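Local atomic coordinates of reducing-end xylose-releasing exo-oligoxylanase Rex8A (Paenibacillus barcinonensis, PDB entry 6SUD), a protein that releases xylose from the reducing ends of linear and branched xylooligosaccharides, hydrolysing oligomers of three to six units during xylan breakdown. Residues G53-Y58 against L91-Y96; G75-V80 against L137-N142; T231-V236 against V287-R292. The protein carries 1 engineered substitution. One frame throughout, in Å; residues are numbered along the deposited sequence.

In the fold
Interactions 1 and 2 are neighbours, with centres 14 Å apart, and their segments alternate along the chain. Leu91 and Trp92 of the first pack on Gly75 and Met76 of the second, with Leu91 CD1 3.5 Å from Gly75 C. Helix 69-81 thus takes part in interaction 2 and also packs on helix 85-99 of interaction 1; Glu70, the inferred proton donor, sits in its first turn. The Glu70 side chain is about 12 Å from that of Leu91 and about 11 Å from that of Met77, so neither contact reaches the catalytic residue. Interaction 3 lies across the centre of the chain, 39 Å from interaction 1 and 30 Å from interaction 2 between centres, away from the xylose-binding pocket.

Interaction 1: residues G53-Y58 against L91-Y96; sequences GDDKGY and LWNYAY
The rings of Tyr58 and Tyr94 cross obliquely, their planes 52° apart, and touch at one corner where Tyr58 CD2 comes within 3.8 Å of Tyr94 CE2. One face of Tyr94 is taken instead by Tyr58 CB, which stands 3.9 Å from the Tyr94 ring centroid, close to the ring normal, in a CH-pi contact. Tyr94 has CG anti to its backbone N (chi1 -176°), while Tyr58 holds its CG in the crowded position between N and carbonyl carbon. Gly57 O points at the helix: Tyr94 CB lies 3.1 Å from it, and Leu91 CA makes a nearly straight CA-H...O contact of 3.6 Å with Gly57 O. This carbonyl is buried with no hydrogen-bond partner in the model, so these C-H contacts may compensate it only in part. The strand belongs to the beta hairpin of 49-52 and 56-59, and strand 56-58 crosses helix segment 91-96 at 86°, within the (alpha/alpha)6-barrel fold of glycoside hydrolase family 8. Lys56 brings CB to the edge of the Tyr94 ring, then bends at chi3 and chi4 so that NZ forms a salt bridge of 3.6 Å with Asp55 OD1. Farther along, Asn93 ND2 donates an almost straight bond of 3.1 Å to Asp55 O, which lies in the amide plane although the donor sits above the carbonyl plane. An alanine at Tyr94 would remove the ring under Tyr58 CB and the hydroxyl bonded to Pro116 O, and would probably loosen the hairpin on the helix. The amide of Asn93 and the carboxylate of Asp55 stand perpendicular to each other.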
ATOM      1  N   GLY A  53     -15.764   0.314  21.346  1.00 19.04           N
ATOM      2  CA  GLY A  53     -16.620   1.373  21.918  1.00 18.70           C
ATOM      3  C   GLY A  53     -17.491   2.034  20.864  1.00 18.69           C
ATOM      4  O   GLY A  53     -17.890   1.363  19.894  1.00 18.03           O
ATOM      5  N   ASP A  54     -17.797   3.316  21.047  1.00 18.68           N
ATOM      6  CA  ASP A  54     -18.722   4.032  20.140  1.00 19.79           C
ATOM      7  C   ASP A  54     -17.938   4.668  18.995  1.00 18.57           C
ATOM      8  O   ASP A  54     -18.573   5.003  17.989  1.00 18.93           O
ATOM      9  CB  ASP A  54     -19.571   5.060  20.893  1.00 21.51           C
ATOM     10  CG  ASP A  54     -20.353   4.462  22.056  1.00 22.78           C
ATOM     11  OD1 ASP A  54     -20.861   3.323  21.908  1.00 25.04           O
ATOM     12  OD2 ASP A  54     -20.427   5.111  23.115  1.00 23.21           O
ATOM     13  N   ASP A  55     -16.615   4.796  19.099  1.00 17.10           N
ATOM     14  CA  ASP A  55     -15.928   5.753  18.208  1.00 16.34           C
ATOM     15  C   ASP A  55     -14.546   5.249  17.772  1.00 14.68           C
ATOM     16  O   ASP A  55     -13.839   6.045  17.160  1.00 13.57           O
ATOM     17  CB  ASP A  55     -15.895   7.115  18.899  1.00 18.01           C
ATOM     18  CG  ASP A  55     -14.836   7.248  19.976  1.00 19.18           C
ATOM     19  OD1 ASP A  55     -14.310   6.205  20.436  1.00 19.42           O
ATOM     20  OD2 ASP A  55     -14.534   8.407  20.340  1.00 25.49           O
ATOM     21  N   LYS A  56     -14.178   3.994  18.025  1.00 13.82           N
ATOM     22  CA  LYS A  56     -12.856   3.495  17.569  1.00 13.89           C
ATOM     23  C   LYS A  56     -13.002   2.158  16.847  1.00 12.75           C
ATOM     24  O   LYS A  56     -14.080   1.550  16.859  1.00 13.66           O
ATOM     25  CB  LYS A  56     -11.872   3.427  18.735  1.00 14.90           C
ATOM     26  CG  LYS A  56     -11.400   4.786  19.213  1.00 16.03           C
ATOM     27  CD  LYS A  56     -10.377   4.716  20.323  1.00 17.68           C
ATOM     28  CE  LYS A  56     -10.995   4.515  21.686  1.00 18.36           C
ATOM     29  NZ  LYS A  56     -11.319   5.802  22.347  1.00 19.27           N
ATOM     30  N   GLY A  57     -11.917   1.728  16.215  1.00 11.68           N
ATOM     31  CA  GLY A  57     -11.851   0.424  15.542  1.00 11.41           C
ATOM     32  C   GLY A  57     -10.440   0.167  15.095  1.00 11.17           C
ATOM     33  O   GLY A  57      -9.696   1.144  14.961  1.00 10.13           O
ATOM     34  N   TYR A  58     -10.072  -1.093  14.902  1.00 11.35           N
ATOM     35  CA  TYR A  58      -8.704  -1.461  14.472  1.00 11.69           C
ATOM     36  C   TYR A  58      -8.774  -2.570  13.418  1.00 11.66           C
ATOM     37  O   TYR A  58      -9.745  -3.336  13.352  1.00 11.19           O
ATOM     38  CB  TYR A  58      -7.827  -1.820  15.675  1.00 12.23           C
ATOM     39  CG  TYR A  58      -8.303  -3.003  16.481  1.00 12.92           C
ATOM     40  CD1 TYR A  58      -8.037  -4.297  16.065  1.00 12.99           C
ATOM     41  CD2 TYR A  58      -8.978  -2.831  17.680  1.00 13.46           C
ATOM     42  CE1 TYR A  58      -8.460  -5.397  16.802  1.00 13.70           C
ATOM     43  CE2 TYR A  58      -9.417  -3.919  18.425  1.00 13.74           C
ATOM     44  CZ  TYR A  58      -9.144  -5.206  17.991  1.00 13.86           C
ATOM     45  OH  TYR A  58      -9.552  -6.293  18.716  1.00 14.03           O
ATOM     46  N   LEU A  91     -11.338   4.022  12.568  1.00  8.44           N
ATOM     47  CA  LEU A  91      -9.911   3.630  12.396  1.00  8.23           C
ATOM     48  C   LEU A  91      -9.004   4.836  12.665  1.00  7.78           C
ATOM     49  O   LEU A  91      -8.038   4.698  13.420  1.00  6.84           O
ATOM     50  CB  LEU A  91      -9.677   3.106  10.975  1.00  8.47           C
ATOM     51  CG  LEU A  91     -10.282   1.730  10.701  1.00  8.69           C
ATOM     52  CD1 LEU A  91     -10.299   1.412   9.220  1.00  8.89           C
ATOM     53  CD2 LEU A  91      -9.548   0.663  11.482  1.00  9.20           C
ATOM     54  N   TRP A  92      -9.322   5.982  12.075  1.00  7.83           N
ATOM     55  CA  TRP A  92      -8.493   7.206  12.243  1.00  8.05           C
ATOM     56  C   TRP A  92      -8.430   7.584  13.728  1.00  8.44           C
ATOM     57  O   TRP A  92      -7.325   7.925  14.228  1.00  8.00           O
ATOM     58  CB  TRP A  92      -8.987   8.361  11.374  1.00  7.97           C
ATOM     59  CG  TRP A  92      -8.246   9.639  11.630  1.00  8.07           C
ATOM     60  CD1 TRP A  92      -8.786  10.842  11.980  1.00  8.14           C
ATOM     61  CD2 TRP A  92      -6.819   9.829  11.627  1.00  7.96           C
ATOM     62  NE1 TRP A  92      -7.800  11.775  12.157  1.00  8.22           N
ATOM     63  CE2 TRP A  92      -6.581  11.183  11.961  1.00  8.19           C
ATOM     64  CE3 TRP A  92      -5.718   8.993  11.379  1.00  8.08           C
ATOM     65  CZ2 TRP A  92      -5.296  11.723  12.038  1.00  8.36           C
ATOM     66  CZ3 TRP A  92      -4.450   9.522  11.457  1.00  8.21           C
ATOM     67  CH2 TRP A  92      -4.246  10.869  11.785  1.00  8.17           C
ATOM     68  N   ASN A  93      -9.566   7.537  14.417  1.00  8.80           N
ATOM     69  CA  ASN A  93      -9.649   7.930  15.844  1.00  9.27           C
ATOM     70  C   ASN A  93      -8.736   7.017  16.663  1.00  9.32           C
ATOM     71  O   ASN A  93      -7.996   7.545  17.522  1.00  8.90           O
ATOM     72  CB  ASN A  93     -11.091   7.940  16.351  1.00  9.67           C
ATOM     73  CG  ASN A  93     -11.226   8.700  17.649  1.00 10.22           C
ATOM     74  OD1 ASN A  93     -10.383   9.543  17.984  1.00 11.43           O
ATOM     75  ND2 ASN A  93     -12.290   8.420  18.377  1.00 10.45           N
ATOM     76  N   TYR A  94      -8.777   5.701  16.408  1.00  9.24           N
ATOM     77  CA  TYR A  94      -7.864   4.715  17.040  1.00  9.60           C
ATOM     78  C   TYR A  94      -6.397   5.125  16.792  1.00  9.29           C
ATOM     79  O   TYR A  94      -5.651   5.234  17.779  1.00  9.45           O
ATOM     80  CB  TYR A  94      -8.196   3.296  16.568  1.00  9.62           C
ATOM     81  CG  TYR A  94      -7.397   2.206  17.231  1.00 10.38           C
ATOM     82  CD1 TYR A  94      -6.074   1.966  16.889  1.00 10.48           C
ATOM     83  CD2 TYR A  94      -7.964   1.403  18.208  1.00 10.59           C
ATOM     84  CE1 TYR A  94      -5.343   0.959  17.502  1.00 11.15           C
ATOM     85  CE2 TYR A  94      -7.253   0.384  18.820  1.00 10.93           C
ATOM     86  CZ  TYR A  94      -5.936   0.160  18.465  1.00 11.20           C
ATOM     87  OH  TYR A  94      -5.243  -0.840  19.087  1.00 12.05           O
ATOM     88  N   ALA A  95      -5.986   5.338  15.536  1.00  9.31           N
ATOM     89  CA  ALA A  95      -4.597   5.706  15.161  1.00  9.43           C
ATOM     90  C   ALA A  95      -4.211   7.013  15.874  1.00  9.97           C
ATOM     91  O   ALA A  95      -3.118   7.092  16.453  1.00  9.14           O
ATOM     92  CB  ALA A  95      -4.454   5.853  13.657  1.00  9.18           C
ATOM     93  N   TYR A  96      -5.096   8.007  15.811  1.00 11.07           N
ATOM     94  CA  TYR A  96      -4.880   9.361  16.390  1.00 11.75           C
ATOM     95  C   TYR A  96      -4.681   9.236  17.909  1.00 11.95           C
ATOM     96  O   TYR A  96      -3.721   9.816  18.469  1.00 11.21           O
ATOM     97  CB  TYR A  96      -6.054  10.281  16.045  1.00 12.64           C
ATOM     98  CG  TYR A  96      -6.068  11.571  16.822  1.00 14.03           C
ATOM     99  CD1 TYR A  96      -5.213  12.610  16.493  1.00 15.02           C
ATOM    100  CD2 TYR A  96      -6.920  11.742  17.904  1.00 14.94           C
ATOM    101  CE1 TYR A  96      -5.213  13.793  17.212  1.00 16.15           C
ATOM    102  CE2 TYR A  96      -6.938  12.925  18.625  1.00 16.23           C
ATOM    103  CZ  TYR A  96      -6.086  13.956  18.274  1.00 16.40           C
ATOM    104  OH  TYR A  96      -6.083  15.121  18.990  1.00 18.65           O
TER

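Interaction 2: residues G75-V80 against L137-N142; sequences GMMMAV and LFFASN
The Phe139 ring is met by helix 75-80 at its edge: Met77 SD and Val80 CG1 both lie near the ring plane. Met77 SD stands 5.0 Å from the Phe139 ring centroid and 80° off its normal, an edge-on Met-aromatic contact, and its closest ring atom is Phe139 CD2 at 3.8 Å. Met77 gets there by a folded chain; CG is anti to the backbone N, and bends at chi2 and chi3 bring the sulfur round toward the other helix, with Met77 CE alongside Phe139 CD2 and CE2. Val80 points toward the other helix and forks: CG1, in the crowded position between N and carbonyl carbon, meets Phe139 CB, while Val80 CG2 presses on the backbone, 3.6 Å from Ala140 N. At the other end of the contact Met76 curls at chi3 and sets its CE 3.9 Å from Leu137 CG. No hydrogen bond joins the two segments; the side chains that meet are apolar, and all are buried. The axes of segments 75-80 and 137-142 run nearly in the same direction, 25° apart and 9.5 Å from each other at closest approach, and at Val80 and Ala140 the CA atoms come within 6.0 Å. Beyond the pair, Arg143 of the second helix bonds Val80 O, helix 85-99 covers Met76 and Ala140 with Phe88, and helix 359-373 presses Phe368 on Met77.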
ATOM      1  N   GLY A  75      -6.785   0.117   6.118  1.00  7.74           N
ATOM      2  CA  GLY A  75      -8.232   0.153   6.408  1.00  7.76           C
ATOM      3  C   GLY A  75      -8.831   1.516   6.099  1.00  7.88           C
ATOM      4  O   GLY A  75      -9.931   1.581   5.548  1.00  7.44           O
ATOM      5  N   MET A  76      -8.122   2.593   6.418  1.00  7.58           N
ATOM      6  CA  MET A  76      -8.615   3.949   6.089  1.00  7.84           C
ATOM      7  C   MET A  76      -8.701   4.133   4.562  1.00  7.37           C
ATOM      8  O   MET A  76      -9.702   4.719   4.090  1.00  7.42           O
ATOM      9  CB  MET A  76      -7.713   4.999   6.732  1.00  7.84           C
ATOM     10  CG  MET A  76      -8.012   5.195   8.202  1.00  8.22           C
ATOM     11  SD  MET A  76      -6.697   6.096   9.047  1.00  8.46           S
ATOM     12  CE  MET A  76      -6.858   7.677   8.220  1.00  8.51           C
ATOM     13  N   MET A  77      -7.727   3.640   3.796  1.00  7.46           N
ATOM     14  CA  MET A  77      -7.759   3.772   2.320  1.00  7.81           C
ATOM     15  C   MET A  77      -8.936   2.966   1.771  1.00  8.03           C
ATOM     16  O   MET A  77      -9.642   3.474   0.897  1.00  8.31           O
ATOM     17  CB  MET A  77      -6.472   3.294   1.638  1.00  7.71           C
ATOM     18  CG  MET A  77      -6.495   3.520   0.128  1.00  7.93           C
ATOM     19  SD  MET A  77      -6.706   5.279  -0.349  1.00  7.89           S
ATOM     20  CE  MET A  77      -5.059   5.890  -0.025  1.00  8.02           C
ATOM     21  N   MET A  78      -9.139   1.745   2.262  1.00  8.49           N
ATOM     22  CA  MET A  78     -10.276   0.921   1.779  1.00  8.71           C
ATOM     23  C   MET A  78     -11.577   1.671   2.087  1.00  8.49           C
ATOM     24  O   MET A  78     -12.427   1.772   1.182  1.00  8.36           O
ATOM     25  CB  MET A  78     -10.305  -0.447   2.450  1.00  9.66           C
ATOM     26  CG  MET A  78      -9.035  -1.262   2.267  1.00 10.18           C
ATOM     27  SD  MET A  78      -9.142  -2.768   3.274  1.00 12.07           S
ATOM     28  CE  MET A  78      -7.501  -3.454   3.066  1.00 11.20           C
ATOM     29  N   ALA A  79     -11.689   2.224   3.300  1.00  8.30           N
ATOM     30  CA  ALA A  79     -12.928   2.893   3.790  1.00  8.20           C
ATOM     31  C   ALA A  79     -13.256   4.066   2.867  1.00  8.20           C
ATOM     32  O   ALA A  79     -14.443   4.202   2.495  1.00  8.35           O
ATOM     33  CB  ALA A  79     -12.869   3.328   5.233  1.00  7.91           C
ATOM     34  N   VAL A  80     -12.264   4.886   2.531  1.00  8.11           N
ATOM     35  CA  VAL A  80     -12.540   6.140   1.776  1.00  8.07           C
ATOM     36  C   VAL A  80     -12.828   5.767   0.318  1.00  8.68           C
ATOM     37  O   VAL A  80     -13.789   6.321  -0.231  1.00  9.23           O
ATOM     38  CB  VAL A  80     -11.468   7.235   1.969  1.00  7.68           C
ATOM     39  CG1 VAL A  80     -10.095   6.887   1.407  1.00  7.45           C
ATOM     40  CG2 VAL A  80     -11.977   8.541   1.405  1.00  7.56           C
ATOM     41  N   LEU A 137      -6.326  10.427   4.233  1.00  7.02           N
ATOM     42  CA  LEU A 137      -6.880  11.648   4.887  1.00  6.89           C
ATOM     43  C   LEU A 137      -7.127  12.736   3.833  1.00  6.95           C
ATOM     44  O   LEU A 137      -8.184  13.411   3.889  1.00  7.07           O
ATOM     45  CB  LEU A 137      -5.911  12.135   5.956  1.00  6.73           C
ATOM     46  CG  LEU A 137      -5.983  11.396   7.287  1.00  6.49           C
ATOM     47  CD1 LEU A 137      -4.713  11.626   8.082  1.00  6.43           C
ATOM     48  CD2 LEU A 137      -7.211  11.824   8.070  1.00  6.42           C
ATOM     49  N   PHE A 138      -6.230  12.884   2.867  1.00  7.30           N
ATOM     50  CA  PHE A 138      -6.448  13.831   1.741  1.00  7.48           C
ATOM     51  C   PHE A 138      -7.718  13.439   0.982  1.00  7.52           C
ATOM     52  O   PHE A 138      -8.527  14.317   0.665  1.00  8.14           O
ATOM     53  CB  PHE A 138      -5.251  13.911   0.796  1.00  7.66           C
ATOM     54  CG  PHE A 138      -4.120  14.765   1.302  1.00  7.76           C
ATOM     55  CD1 PHE A 138      -4.369  16.035   1.813  1.00  7.75           C
ATOM     56  CD2 PHE A 138      -2.810  14.321   1.225  1.00  8.01           C
ATOM     57  CE1 PHE A 138      -3.334  16.820   2.295  1.00  7.84           C
ATOM     58  CE2 PHE A 138      -1.774  15.117   1.695  1.00  8.07           C
ATOM     59  CZ  PHE A 138      -2.041  16.360   2.232  1.00  7.96           C
ATOM     60  N   PHE A 139      -7.913  12.149   0.705  1.00  7.79           N
ATOM     61  CA  PHE A 139      -9.111  11.663  -0.032  1.00  7.81           C
ATOM     62  C   PHE A 139     -10.364  11.888   0.826  1.00  7.61           C
ATOM     63  O   PHE A 139     -11.397  12.255   0.274  1.00  7.41           O
ATOM     64  CB  PHE A 139      -8.976  10.193  -0.453  1.00  8.05           C
ATOM     65  CG  PHE A 139      -8.014   9.924  -1.584  1.00  8.40           C
ATOM     66  CD1 PHE A 139      -7.584  10.941  -2.429  1.00  8.52           C
ATOM     67  CD2 PHE A 139      -7.529   8.645  -1.807  1.00  8.70           C
ATOM     68  CE1 PHE A 139      -6.698  10.681  -3.465  1.00  8.82           C
ATOM     69  CE2 PHE A 139      -6.639   8.391  -2.846  1.00  8.85           C
ATOM     70  CZ  PHE A 139      -6.224   9.406  -3.667  1.00  8.56           C
ATOM     71  N   ALA A 140     -10.282  11.655   2.134  1.00  7.95           N
ATOM     72  CA  ALA A 140     -11.403  11.894   3.076  1.00  8.35           C
ATOM     73  C   ALA A 140     -11.806  13.372   2.989  1.00  8.82           C
ATOM     74  O   ALA A 140     -12.999  13.666   2.864  1.00  9.74           O
ATOM     75  CB  ALA A 140     -11.013  11.493   4.474  1.00  8.43           C
ATOM     76  N   SER A 141     -10.836  14.280   3.013  1.00  9.57           N
ATOM     77  CA  SER A 141     -11.115  15.737   2.970  1.00  9.94           C
ATOM     78  C   SER A 141     -11.825  16.080   1.658  1.00 10.35           C
ATOM     79  O   SER A 141     -12.777  16.915   1.665  1.00 10.64           O
ATOM     80  CB  SER A 141      -9.864  16.531   3.103  1.00 10.26           C
ATOM     81  OG  SER A 141     -10.176  17.913   3.173  1.00 10.36           O
ATOM     82  N   ASN A 142     -11.316  15.538   0.555  1.00 10.93           N
ATOM     83  CA  ASN A 142     -11.853  15.871  -0.787  1.00 12.19           C
ATOM     84  C   ASN A 142     -13.233  15.218  -0.912  1.00 12.91           C
ATOM     85  O   ASN A 142     -14.090  15.862  -1.524  1.00 14.38           O
ATOM     86  CB  ASN A 142     -10.855  15.563  -1.916  1.00 12.41           C
ATOM     87  CG  ASN A 142      -9.541  16.303  -1.778  1.00 13.07           C
ATOM     88  OD1 ASN A 142      -9.459  17.307  -1.072  1.00 14.12           O
ATOM     89  ND2 ASN A 142      -8.491  15.796  -2.414  1.00 13.31           N
TER

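Interaction 3: residues T231-V236 against V287-R292; sequences TACHPV and VQQSNR. With EDO (1,2-ethanediol), chain E.
Arg292 leaves helix 287-292 toward the loop, and its CB and CG pass along Val236 O, each 3.9 Å from that oxygen. Arg292 CD then comes up to Pro235 O, 3.2 Å away. NE is also close to Pro235 O, but the angle is too poor for a hydrogen bond, because this carbonyl oxygen stands over one face of the guanidinium; Gln288 CB lies over the opposite face. The tip is tied in by a bridging water: Arg292 NH1 donates to it at 3.0 Å, and that water in turn donates to His234 O and to Gln289 OE1. Gln289, bent at chi2, lays its amide against Cys233, with Gln289 OE1 3.3 Å from Cys233 CB, and spends its NE2 on Gly238 O. A second water ties Val236 O to Arg292 O. Within the loop, Val236 N bonds back to His234 ND1. At the far end, a bound 1,2-ethanediol donates to Thr231 OG1. Two waters thus bridge the loop after helix 215-232 to helix 285-297, at the periphery of the (alpha/alpha)6 barrel of family 8.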
ATOM      1  N   THR A 231      15.438   0.716 -11.080  1.00 13.44           N
ATOM      2  CA  THR A 231      16.745   0.176 -10.601  1.00 13.61           C
ATOM      3  C   THR A 231      16.547  -1.019  -9.666  1.00 13.17           C
ATOM      4  O   THR A 231      17.456  -1.879  -9.632  1.00 15.03           O
ATOM      5  CB  THR A 231      17.610   1.238  -9.903  1.00 14.43           C
ATOM      6  OG1 THR A 231      17.003   1.589  -8.656  1.00 14.24           O
ATOM      7  CG2 THR A 231      17.819   2.460 -10.768  1.00 15.25           C
ATOM      8  N   ALA A 232      15.421  -1.102  -8.947  1.00 12.40           N
ATOM      9  CA  ALA A 232      15.190  -2.157  -7.929  1.00 11.41           C
ATOM     10  C   ALA A 232      14.634  -3.420  -8.576  1.00 11.03           C
ATOM     11  O   ALA A 232      14.868  -4.513  -8.020  1.00 12.41           O
ATOM     12  CB  ALA A 232      14.253  -1.681  -6.847  1.00 11.34           C
ATOM     13  N   CYS A 233      13.889  -3.294  -9.671  1.00 10.30           N
ATOM     14  CA  CYS A 233      13.194  -4.472 -10.257  1.00 10.14           C
ATOM     15  C   CYS A 233      14.113  -5.236 -11.211  1.00  9.81           C
ATOM     16  O   CYS A 233      14.708  -4.604 -12.083  1.00 10.94           O
ATOM     17  CB  CYS A 233      11.945  -4.051 -11.002  1.00 10.33           C
ATOM     18  SG  CYS A 233      10.685  -3.414  -9.880  1.00 10.55           S
ATOM     19  N   HIS A 234      14.155  -6.556 -11.075  1.00  8.78           N
ATOM     20  CA  HIS A 234      15.035  -7.450 -11.863  1.00  8.47           C
ATOM     21  C   HIS A 234      14.637  -7.349 -13.335  1.00  8.19           C
ATOM     22  O   HIS A 234      13.460  -7.369 -13.675  1.00  7.88           O
ATOM     23  CB  HIS A 234      15.028  -8.868 -11.301  1.00  8.28           C
ATOM     24  CG  HIS A 234      16.118  -9.677 -11.891  1.00  8.32           C
ATOM     25  ND1 HIS A 234      15.976 -10.268 -13.125  1.00  7.81           N
ATOM     26  CD2 HIS A 234      17.379  -9.909 -11.470  1.00  8.39           C
ATOM     27  CE1 HIS A 234      17.123 -10.855 -13.439  1.00  8.55           C
ATOM     28  NE2 HIS A 234      18.005 -10.645 -12.440  1.00  8.75           N
ATOM     29  N   PRO A 235      15.601  -7.169 -14.253  1.00  8.08           N
ATOM     30  CA  PRO A 235      15.274  -6.873 -15.649  1.00  8.04           C
ATOM     31  C   PRO A 235      14.780  -8.053 -16.494  1.00  7.92           C
ATOM     32  O   PRO A 235      14.239  -7.807 -17.568  1.00  7.37           O
ATOM     33  CB  PRO A 235      16.591  -6.341 -16.243  1.00  8.30           C
ATOM     34  CG  PRO A 235      17.504  -6.119 -15.067  1.00  8.25           C
ATOM     35  CD  PRO A 235      17.045  -7.075 -13.986  1.00  8.40           C
ATOM     36  N   VAL A 236      14.936  -9.280 -15.990  1.00  7.43           N
ATOM     37  CA  VAL A 236      14.396 -10.520 -16.632  1.00  7.57           C
ATOM     38  C   VAL A 236      13.069 -10.915 -15.955  1.00  7.55           C
ATOM     39  O   VAL A 236      12.061 -11.096 -16.656  1.00  7.40           O
ATOM     40  CB  VAL A 236      15.415 -11.680 -16.620  1.00  7.61           C
ATOM     41  CG1 VAL A 236      14.815 -12.972 -17.141  1.00  7.83           C
ATOM     42  CG2 VAL A 236      16.659 -11.361 -17.407  1.00  7.53           C
ATOM     43  N   VAL A 287       4.725  -0.832 -18.150  1.00  8.76           N
ATOM     44  CA  VAL A 287       4.002  -1.866 -18.945  1.00  8.98           C
ATOM     45  C   VAL A 287       4.898  -3.100 -19.044  1.00  8.74           C
ATOM     46  O   VAL A 287       4.413  -4.181 -18.786  1.00  8.14           O
ATOM     47  CB  VAL A 287       3.576  -1.305 -20.312  1.00  8.97           C
ATOM     48  CG1 VAL A 287       3.069  -2.380 -21.259  1.00  8.81           C
ATOM     49  CG2 VAL A 287       2.539  -0.201 -20.138  1.00  8.84           C
ATOM     50  N   GLN A 288       6.185  -2.923 -19.358  1.00  9.46           N
ATOM     51  CA  GLN A 288       7.129  -4.054 -19.540  1.00  9.82           C
ATOM     52  C   GLN A 288       7.373  -4.736 -18.187  1.00  9.06           C
ATOM     53  O   GLN A 288       7.330  -5.969 -18.158  1.00  8.92           O
ATOM     54  CB  GLN A 288       8.384  -3.583 -20.284  1.00 10.28           C
ATOM     55  CG  GLN A 288       8.085  -3.006 -21.671  1.00 11.06           C
ATOM     56  CD  GLN A 288       7.176  -3.846 -22.540  1.00 11.61           C
ATOM     57  OE1 GLN A 288       7.177  -5.080 -22.473  1.00 14.65           O
ATOM     58  NE2 GLN A 288       6.366  -3.196 -23.357  1.00 11.81           N
ATOM     59  N   GLN A 289       7.567  -3.971 -17.108  1.00  9.10           N
ATOM     60  CA  GLN A 289       7.729  -4.491 -15.728  1.00  9.41           C
ATOM     61  C   GLN A 289       6.516  -5.359 -15.383  1.00  9.06           C
ATOM     62  O   GLN A 289       6.707  -6.469 -14.899  1.00  8.79           O
ATOM     63  CB  GLN A 289       7.882  -3.360 -14.710  1.00  9.81           C
ATOM     64  CG  GLN A 289       7.679  -3.796 -13.266  1.00 10.20           C
ATOM     65  CD  GLN A 289       8.668  -4.827 -12.794  1.00 10.53           C
ATOM     66  OE1 GLN A 289       9.750  -4.984 -13.353  1.00 11.05           O
ATOM     67  NE2 GLN A 289       8.284  -5.558 -11.755  1.00 10.66           N
ATOM     68  N   SER A 290       5.303  -4.864 -15.630  1.00  8.72           N
ATOM     69  CA  SER A 290       4.057  -5.627 -15.377  1.00  8.63           C
ATOM     70  C   SER A 290       4.037  -6.921 -16.215  1.00  8.43           C
ATOM     71  O   SER A 290       3.716  -7.970 -15.654  1.00  8.19           O
ATOM     72  CB  SER A 290       2.854  -4.756 -15.595  1.00  8.71           C
ATOM     73  OG  SER A 290       2.935  -3.601 -14.765  1.00  9.10           O
ATOM     74  N   ASN A 291       4.345  -6.860 -17.505  1.00  8.18           N
ATOM     75  CA  ASN A 291       4.403  -8.059 -18.394  1.00  8.92           C
ATOM     76  C   ASN A 291       5.400  -9.095 -17.833  1.00  8.94           C
ATOM     77  O   ASN A 291       5.114 -10.308 -17.915  1.00  8.65           O
ATOM     78  CB  ASN A 291       4.776  -7.675 -19.830  1.00  9.04           C
ATOM     79  CG  ASN A 291       3.712  -6.858 -20.538  1.00  8.92           C
ATOM     80  OD1 ASN A 291       2.551  -6.865 -20.152  1.00  9.73           O
ATOM     81  ND2 ASN A 291       4.086  -6.155 -21.589  1.00  9.09           N
ATOM     82  N   ARG A 292       6.556  -8.638 -17.342  1.00  9.13           N
ATOM     83  CA  ARG A 292       7.671  -9.515 -16.895  1.00  9.84           C
ATOM     84  C   ARG A 292       7.251 -10.295 -15.666  1.00  9.53           C
ATOM     85  O   ARG A 292       7.391 -11.538 -15.685  1.00  8.82           O
ATOM     86  CB  ARG A 292       8.938  -8.741 -16.525  1.00 10.46           C
ATOM     87  CG  ARG A 292       9.682  -8.250 -17.743  1.00 11.00           C
ATOM     88  CD  ARG A 292      11.076  -7.731 -17.492  1.00 11.80           C
ATOM     89  NE  ARG A 292      11.479  -7.113 -18.757  1.00 11.83           N
ATOM     90  CZ  ARG A 292      11.764  -5.827 -18.955  1.00 12.67           C
ATOM     91  NH1 ARG A 292      11.745  -4.958 -17.956  1.00 13.01           N
ATOM     92  NH2 ARG A 292      12.110  -5.413 -20.161  1.00 12.47           N
TER
HETATM   93  C1  EDO E 503      18.340   4.880  -7.135  1.00 16.99           C
HETATM   94  O1  EDO E 503      18.650   3.733  -7.889  1.00 16.22           O
HETATM   95  C2  EDO E 503      17.374   5.785  -7.740  1.00 16.70           C
HETATM   96  O2  EDO E 503      17.280   5.734  -9.151  1.00 16.97           O
HETATM   97  O   HOH W   1      11.797  -5.378 -14.965  1.00  7.44           O
HETATM   98  O   HOH W   2       9.687 -12.715 -16.900  1.00  9.54           O